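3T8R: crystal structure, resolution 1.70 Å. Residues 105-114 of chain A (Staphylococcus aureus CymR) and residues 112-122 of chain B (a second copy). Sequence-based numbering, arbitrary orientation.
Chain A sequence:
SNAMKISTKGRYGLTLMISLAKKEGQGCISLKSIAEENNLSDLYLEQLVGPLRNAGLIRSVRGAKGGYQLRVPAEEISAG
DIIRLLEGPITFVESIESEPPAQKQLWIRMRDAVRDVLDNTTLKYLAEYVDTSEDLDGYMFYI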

# COMPACT_ATOMS: atom_id res chain seq x y z
N GLN A 105 -11.33 4.16 8.41
CA GLN A 105 -11.86 4.55 7.12
C GLN A 105 -10.78 5.13 6.20
O GLN A 105 -10.80 4.92 4.99
CB GLN A 105 -13.04 5.52 7.27
CG GLN A 105 -13.65 5.97 5.95
CD GLN A 105 -14.12 4.80 5.08
OE1 GLN A 105 -14.29 3.69 5.58
NE2 GLN A 105 -14.32 5.05 3.79
N LEU A 106 -9.84 5.85 6.79
CA LEU A 106 -8.71 6.36 6.03
C LEU A 106 -7.96 5.23 5.32
O LEU A 106 -7.66 5.32 4.13
CB LEU A 106 -7.75 7.12 6.94
CG LEU A 106 -6.50 7.66 6.24
CD1 LEU A 106 -6.87 8.63 5.14
CD2 LEU A 106 -5.59 8.34 7.27
N TRP A 107 -7.67 4.15 6.05
CA TRP A 107 -6.99 3.01 5.44
C TRP A 107 -7.83 2.40 4.33
O TRP A 107 -7.29 1.94 3.32
CB TRP A 107 -6.66 1.91 6.47
CG TRP A 107 -5.97 2.34 7.70
CD1 TRP A 107 -6.24 1.92 8.97
CD2 TRP A 107 -4.86 3.24 7.80
NE1 TRP A 107 -5.38 2.51 9.86
CE2 TRP A 107 -4.53 3.33 9.17
CE3 TRP A 107 -4.13 3.99 6.88
CZ2 TRP A 107 -3.49 4.14 9.63
CZ3 TRP A 107 -3.10 4.79 7.34
CH2 TRP A 107 -2.79 4.86 8.70
N ILE A 108 -9.14 2.37 4.52
CA ILE A 108 -10.03 1.84 3.49
C ILE A 108 -9.92 2.71 2.25
O ILE A 108 -9.90 2.20 1.12
CB ILE A 108 -11.50 1.80 3.95
CG1 ILE A 108 -11.68 0.81 5.11
CG2 ILE A 108 -12.42 1.44 2.79
CD1 ILE A 108 -11.15 -0.55 4.84
N ARG A 109 -9.87 4.02 2.45
CA ARG A 109 -9.75 4.96 1.34
C ARG A 109 -8.45 4.74 0.58
O ARG A 109 -8.42 4.79 -0.65
CB ARG A 109 -9.83 6.41 1.83
CG ARG A 109 -11.22 7.02 1.75
CD ARG A 109 -11.18 8.55 2.01
NE ARG A 109 -10.93 8.85 3.42
CZ ARG A 109 -10.30 9.94 3.86
NH1 ARG A 109 -9.86 10.86 3.01
NH2 ARG A 109 -10.12 10.11 5.16
N MET A 110 -7.37 4.49 1.31
CA MET A 110 -6.08 4.22 0.68
C MET A 110 -6.14 2.93 -0.13
O MET A 110 -5.76 2.91 -1.29
CB MET A 110 -4.98 4.16 1.74
CG MET A 110 -4.72 5.52 2.38
SD MET A 110 -3.76 5.41 3.90
CE MET A 110 -2.55 4.18 3.41
N ARG A 111 -6.62 1.87 0.51
CA ARG A 111 -6.81 0.58 -0.16
C ARG A 111 -7.59 0.72 -1.46
O ARG A 111 -7.18 0.21 -2.51
CB ARG A 111 -7.55 -0.38 0.78
CG ARG A 111 -7.82 -1.74 0.18
CD ARG A 111 -8.88 -2.48 0.99
NE ARG A 111 -10.23 -1.97 0.72
CZ ARG A 111 -11.31 -2.36 1.38
NH1 ARG A 111 -11.21 -3.23 2.37
NH2 ARG A 111 -12.50 -1.86 1.07
N ASP A 112 -8.72 1.42 -1.38
CA ASP A 112 -9.56 1.65 -2.55
C ASP A 112 -8.85 2.44 -3.64
O ASP A 112 -9.08 2.20 -4.82
CB ASP A 112 -10.87 2.36 -2.16
CG ASP A 112 -11.85 1.45 -1.44
OD1 ASP A 112 -11.52 0.28 -1.17
OD2 ASP A 112 -12.97 1.91 -1.15
N ALA A 113 -7.98 3.38 -3.28
CA ALA A 113 -7.23 4.11 -4.29
C ALA A 113 -6.27 3.19 -5.04
O ALA A 113 -6.09 3.31 -6.25
CB ALA A 113 -6.46 5.26 -3.66
N VAL A 114 -5.63 2.28 -4.31
CA VAL A 114 -4.72 1.32 -4.93
C VAL A 114 -5.52 0.39 -5.83
O VAL A 114 -5.13 0.11 -6.98
CB VAL A 114 -3.96 0.50 -3.86
CG1 VAL A 114 -3.21 -0.66 -4.51
CG2 VAL A 114 -3.00 1.42 -3.08
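Chain B, residues 112-122: DAVRDVLDNTT

The centre of this contact is a valine in a helical socket. V117(B) points its CA-to-CB bond toward chain A and sits as a knob among L106(A), R109(A), M110(A) and A113(A), residues spaced one helical turn apart along two adjacent rows. V117(B) CG1 lies 3.7 Å from M110(A) CG and 3.8 Å from L106(A) CD1, while V117(B) CG2 meets A113(A) CB at 3.9 Å. With chi1 at t, the two methyls thus reach different parts of the hole.

Chain B arrives as a helix through D119(B), running nearly antiparallel to the chain A helix: the N-to-C directions differ by 149°, and the axes approach to 8.5 Å. Near the crossing, A113(A) CB and A113(B) CB stand 4.0 Å apart. Here equal residues of the two copies meet; V114(A) CG2 also touches V114(B) CG2, at 3.4 Å.

The antiparallel register carries later residues of chain B toward earlier ones of chain A. M110(A), whose CA is 5.2 Å from the CA of V114(B), extends its side chain so that M110(A) CE packs on V114(B) CG1 at 3.6 Å and M110(A) SD on L118(B) CD2 at 3.8 Å. One turn back, L106(A) CD2 reaches L118(B) CD2 at 3.9 Å; both leucines leave the backbone sideways, yet their ends come nearer the partner.

Beyond the helix, N120(B) leaves helical phi/psi and T121(B) is extended (-112/113), its CA-to-CB bond toward chain A. T121(B) OG1 donates to V117(B) O at 2.7 Å and accepts from R109(A) NH1 at 2.9 Å, so one hydroxyl joins the last turn of the chain B helix to R109(A) at the polar edge. The CA-to-CB bonds of R111(A) and R115(B) point away, and both side chains make salt bridges within their own chains.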

# COMPACT_ATOMS: atom_id res chain seq x y z
N ASP B 112 1.67 6.85 -5.50
CA ASP B 112 1.15 8.21 -5.65
C ASP B 112 -0.33 8.32 -5.30
O ASP B 112 -0.76 9.34 -4.77
CB ASP B 112 1.40 8.74 -7.08
CG ASP B 112 2.86 9.10 -7.33
OD1 ASP B 112 3.71 8.88 -6.45
OD2 ASP B 112 3.15 9.60 -8.43
N ALA B 113 -1.12 7.29 -5.60
CA ALA B 113 -2.53 7.34 -5.23
C ALA B 113 -2.70 7.34 -3.71
O ALA B 113 -3.57 8.02 -3.18
CB ALA B 113 -3.28 6.16 -5.84
N VAL B 114 -1.89 6.54 -3.03
CA VAL B 114 -1.94 6.49 -1.57
C VAL B 114 -1.49 7.83 -1.00
O VAL B 114 -2.13 8.39 -0.10
CB VAL B 114 -1.04 5.36 -1.02
CG1 VAL B 114 -0.90 5.48 0.50
CG2 VAL B 114 -1.61 3.99 -1.42
N ARG B 115 -0.40 8.36 -1.54
CA ARG B 115 0.12 9.64 -1.07
C ARG B 115 -0.95 10.71 -1.19
O ARG B 115 -1.16 11.49 -0.26
CB ARG B 115 1.36 10.03 -1.86
CG ARG B 115 1.91 11.40 -1.46
CD ARG B 115 2.58 12.08 -2.65
NE ARG B 115 3.92 11.57 -2.89
CZ ARG B 115 4.44 11.38 -4.10
NH1 ARG B 115 3.70 11.65 -5.18
NH2 ARG B 115 5.68 10.92 -4.24
N ASP B 116 -1.64 10.75 -2.33
CA ASP B 116 -2.74 11.69 -2.54
C ASP B 116 -3.82 11.62 -1.46
O ASP B 116 -4.26 12.64 -0.95
CB ASP B 116 -3.37 11.48 -3.92
CG ASP B 116 -4.56 12.39 -4.16
OD1 ASP B 116 -4.34 13.60 -4.39
OD2 ASP B 116 -5.71 11.90 -4.13
N VAL B 117 -4.26 10.41 -1.13
CA VAL B 117 -5.26 10.25 -0.08
C VAL B 117 -4.73 10.83 1.24
O VAL B 117 -5.42 11.58 1.92
CB VAL B 117 -5.69 8.77 0.11
CG1 VAL B 117 -6.56 8.61 1.34
CG2 VAL B 117 -6.43 8.28 -1.12
N LEU B 118 -3.51 10.47 1.58
CA LEU B 118 -2.91 10.88 2.85
C LEU B 118 -2.68 12.38 2.92
O LEU B 118 -2.91 12.99 3.97
CB LEU B 118 -1.60 10.13 3.07
CG LEU B 118 -1.77 8.73 3.62
CD1 LEU B 118 -0.43 8.03 3.72
CD2 LEU B 118 -2.42 8.82 4.99
N ASP B 119 -2.22 12.96 1.82
CA ASP B 119 -1.89 14.40 1.81
C ASP B 119 -3.11 15.29 1.81
O ASP B 119 -3.05 16.43 2.29
CB ASP B 119 -1.02 14.76 0.61
CG ASP B 119 0.39 14.27 0.75
OD1 ASP B 119 0.73 13.77 1.83
OD2 ASP B 119 1.16 14.38 -0.23
N ASN B 120 -4.21 14.79 1.28
CA ASN B 120 -5.42 15.59 1.18
C ASN B 120 -6.41 15.27 2.29
O ASN B 120 -7.59 15.64 2.22
CB ASN B 120 -6.06 15.42 -0.19
CG ASN B 120 -5.14 15.87 -1.32
OD1 ASN B 120 -4.88 15.12 -2.26
ND2 ASN B 120 -4.64 17.10 -1.23
N THR B 121 -5.93 14.58 3.32
CA THR B 121 -6.74 14.30 4.50
C THR B 121 -6.17 15.09 5.67
O THR B 121 -5.05 14.82 6.10
CB THR B 121 -6.74 12.80 4.85
OG1 THR B 121 -7.32 12.06 3.77
CG2 THR B 121 -7.55 12.54 6.12
N THR B 122 -6.90 16.08 6.17
CA THR B 122 -6.39 16.82 7.32
C THR B 122 -6.73 16.12 8.63
O THR B 122 -7.65 15.30 8.70
CB THR B 122 -6.90 18.29 7.40
OG1 THR B 122 -8.29 18.30 7.73
CG2 THR B 122 -6.66 19.02 6.08